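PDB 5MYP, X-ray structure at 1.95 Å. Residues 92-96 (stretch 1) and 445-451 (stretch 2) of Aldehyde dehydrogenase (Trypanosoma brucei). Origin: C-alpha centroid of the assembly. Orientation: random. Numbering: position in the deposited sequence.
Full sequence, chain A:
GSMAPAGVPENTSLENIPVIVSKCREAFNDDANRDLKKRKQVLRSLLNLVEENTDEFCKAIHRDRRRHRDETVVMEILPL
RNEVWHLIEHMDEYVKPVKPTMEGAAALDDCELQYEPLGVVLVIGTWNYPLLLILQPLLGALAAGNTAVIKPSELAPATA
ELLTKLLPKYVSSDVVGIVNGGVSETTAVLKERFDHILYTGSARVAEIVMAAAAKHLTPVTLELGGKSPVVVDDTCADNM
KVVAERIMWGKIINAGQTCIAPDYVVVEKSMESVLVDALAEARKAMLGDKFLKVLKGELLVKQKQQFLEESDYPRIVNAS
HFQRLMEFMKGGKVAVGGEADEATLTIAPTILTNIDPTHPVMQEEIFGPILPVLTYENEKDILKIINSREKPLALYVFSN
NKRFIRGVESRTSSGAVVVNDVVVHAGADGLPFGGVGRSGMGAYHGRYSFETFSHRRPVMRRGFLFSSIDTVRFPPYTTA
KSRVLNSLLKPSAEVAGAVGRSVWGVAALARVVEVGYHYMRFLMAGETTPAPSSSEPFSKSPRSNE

Stretch 1 92-96: DEYVK
Stretch 2, residues 445-451: HGRYSFE

The most unusual feature of this contact is the way Tyr94 rests on two residues of one helical turn: its ring lies against the backbone of Arg447, while its own CB sits almost squarely over the ring of Phe450. Tyr94 CB is 3.8 Å from the centroid of the Phe450 ring, only 9° off the ring normal, and Arg447 CA is 4.0 Å from the centroid of the Tyr94 ring, 30° off its normal. Both are CH-pi contacts, so the tyrosine offers its aromatic face to one neighbour and an aliphatic carbon to the other.

The touching residues are at least 352 positions apart in the chain. Asp92, Glu93 and Tyr94 belong to a helix that begins earlier, with phi/psi near -65/-40; the helix is kinked where the N atoms of Asp92 and Glu93 lack bonds to the preceding turn. Val95 has phi/psi of -72/-21, and Lys96 departs into an extended conformation at -70/146, its N making a weak hydrogen bond of 3.5 Å to Glu93 O. In the second stretch, His445 (99/122) and Gly446 (61/-128) lead into a helix that starts at Arg447 and runs on past Glu451. Gly446 occupies the N-cap position, and its positive phi by itself favours glycine. The start of the helix is held by backbone hydrogen bonds from Tyr448 N to His445 O at 3.0 Å, Phe450 N to Gly446 O at 3.2 Å and Glu451 N to Arg447 O at 2.9 Å. Ser449 (chi1 m) folds back to the segment before the helix, its OG accepting a hydrogen bond of 2.7 Å from His445 N.

The register is set by Tyr94 and Arg447, whose CA atoms lie 7.0 Å apart, and the two helical segments run in broadly the same sense. The CA-to-CB bond of Tyr94 points toward the second stretch, and with chi1 at -62° (m) and chi2 at -20° the ring reaches the start of the helix, placing Tyr94 OH 3.5 Å from Arg447 CB. That hydroxyl is hydrogen-bonded elsewhere in the structure.

The CA-to-CB bond of Phe450 likewise points toward the first stretch, with chi1 at -179° (t) and chi2 at -88°. Its CE1 approaches Tyr94 O to 3.4 Å, and its CD1 lies 3.8 Å from Tyr94 CB. The two aromatic rings are oblique, with centroids 5.8 Å apart and planes at 43°. Val95 (chi1 m) extends the apolar patch, with CG1 3.9 Å from Phe450 CZ.

A charged pair completes the contact. Arg447, with chi angles t, t, m and a chi4 of -84°, sends its guanidinium across the tyrosine, so that Tyr94 CE1 lies over one face of the group. Glu93, also t, t with chi3 at -25°, approaches the guanidinium edge near its plane. The resulting salt bridge joins Glu93 OE2 to Arg447 NH2 at 2.7 Å; its hydrogen bond is weak, bent to 127° despite the short distance. Altogether 321 Å² is buried between the stretches, summed over both sides.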

# COMPACT_ATOMS: atom_id res chain seq x y z
N ASP A 92 6.34 -20.06 9.99
CA ASP A 92 5.83 -20.10 11.36
C ASP A 92 6.12 -18.81 12.13
O ASP A 92 5.29 -18.38 12.92
CB ASP A 92 6.38 -21.32 12.11
CG ASP A 92 5.83 -22.63 11.56
OD1 ASP A 92 4.67 -22.95 11.89
OD2 ASP A 92 6.54 -23.31 10.80
N GLU A 93 7.27 -18.19 11.87
CA GLU A 93 7.59 -16.89 12.46
C GLU A 93 6.66 -15.80 11.91
O GLU A 93 6.13 -14.99 12.68
CB GLU A 93 9.05 -16.51 12.17
CG GLU A 93 9.55 -15.25 12.89
CD GLU A 93 10.90 -14.77 12.39
OE1 GLU A 93 11.67 -15.59 11.86
OE2 GLU A 93 11.20 -13.57 12.53
N TYR A 94 6.46 -15.79 10.59
CA TYR A 94 5.68 -14.73 9.95
C TYR A 94 4.19 -14.74 10.31
O TYR A 94 3.58 -13.68 10.45
CB TYR A 94 5.87 -14.76 8.42
CG TYR A 94 7.29 -14.52 7.92
CD1 TYR A 94 8.26 -13.89 8.72
CD2 TYR A 94 7.67 -14.91 6.63
CE1 TYR A 94 9.55 -13.68 8.26
CE2 TYR A 94 8.96 -14.69 6.16
CZ TYR A 94 9.89 -14.07 6.99
OH TYR A 94 11.17 -13.83 6.56
N VAL A 95 3.61 -15.93 10.48
CA VAL A 95 2.18 -16.05 10.80
C VAL A 95 1.79 -15.63 12.23
O VAL A 95 0.62 -15.33 12.47
CB VAL A 95 1.62 -17.47 10.51
CG1 VAL A 95 1.72 -17.80 9.03
CG2 VAL A 95 2.30 -18.53 11.36
N LYS A 96 2.75 -15.61 13.16
CA LYS A 96 2.44 -15.38 14.57
C LYS A 96 2.01 -13.93 14.83
O LYS A 96 2.51 -13.02 14.17
CB LYS A 96 3.63 -15.74 15.47
CG LYS A 96 4.74 -14.71 15.57
CD LYS A 96 6.04 -15.34 16.07
CE LYS A 96 7.04 -14.26 16.46
NZ LYS A 96 8.42 -14.78 16.64
N HIS A 445 9.40 -9.77 -1.69
CA HIS A 445 10.58 -10.62 -1.39
C HIS A 445 10.53 -11.01 0.08
O HIS A 445 10.46 -10.14 0.95
CB HIS A 445 11.95 -9.99 -1.71
CG HIS A 445 12.19 -9.75 -3.17
ND1 HIS A 445 13.45 -9.50 -3.69
CD2 HIS A 445 11.35 -9.72 -4.22
CE1 HIS A 445 13.36 -9.33 -4.99
NE2 HIS A 445 12.10 -9.46 -5.35
N GLY A 446 10.51 -12.32 0.34
CA GLY A 446 10.63 -12.88 1.69
C GLY A 446 9.52 -12.44 2.63
O GLY A 446 8.34 -12.56 2.29
N ARG A 447 9.91 -11.93 3.79
CA ARG A 447 8.97 -11.34 4.77
C ARG A 447 8.04 -10.28 4.16
O ARG A 447 6.88 -10.17 4.54
CB ARG A 447 9.74 -10.70 5.92
CG ARG A 447 8.88 -10.24 7.09
CD ARG A 447 9.67 -9.38 8.07
NE ARG A 447 10.47 -10.19 8.99
CZ ARG A 447 10.04 -10.73 10.13
NH1 ARG A 447 8.77 -10.61 10.53
NH2 ARG A 447 10.89 -11.43 10.87
N TYR A 448 8.57 -9.50 3.22
CA TYR A 448 7.83 -8.38 2.63
C TYR A 448 6.79 -8.85 1.62
O TYR A 448 5.77 -8.19 1.44
CB TYR A 448 8.81 -7.36 2.04
CG TYR A 448 9.82 -6.94 3.09
CD1 TYR A 448 9.45 -6.08 4.12
CD2 TYR A 448 11.12 -7.45 3.08
CE1 TYR A 448 10.36 -5.71 5.10
CE2 TYR A 448 12.03 -7.08 4.06
CZ TYR A 448 11.64 -6.20 5.07
OH TYR A 448 12.53 -5.83 6.05
N SER A 449 7.04 -10.00 0.99
CA SER A 449 6.00 -10.70 0.22
C SER A 449 4.88 -11.14 1.16
O SER A 449 3.71 -10.89 0.89
CB SER A 449 6.54 -11.92 -0.51
OG SER A 449 7.38 -11.55 -1.59
N PHE A 450 5.24 -11.79 2.26
CA PHE A 450 4.24 -12.25 3.22
C PHE A 450 3.38 -11.08 3.69
O PHE A 450 2.15 -11.19 3.71
CB PHE A 450 4.88 -12.96 4.42
CG PHE A 450 3.87 -13.47 5.40
CD1 PHE A 450 3.41 -12.65 6.43
CD2 PHE A 450 3.32 -14.74 5.26
CE1 PHE A 450 2.45 -13.09 7.33
CE2 PHE A 450 2.36 -15.19 6.16
CZ PHE A 450 1.93 -14.37 7.19
N GLU A 451 4.02 -9.97 4.06
CA GLU A 451 3.30 -8.78 4.52
C GLU A 451 2.42 -8.17 3.42
O GLU A 451 1.27 -7.85 3.67
CB GLU A 451 4.28 -7.74 5.07
CG GLU A 451 4.90 -8.16 6.39
CD GLU A 451 6.00 -7.22 6.87
OE1 GLU A 451 6.31 -6.22 6.17
OE2 GLU A 451 6.55 -7.48 7.95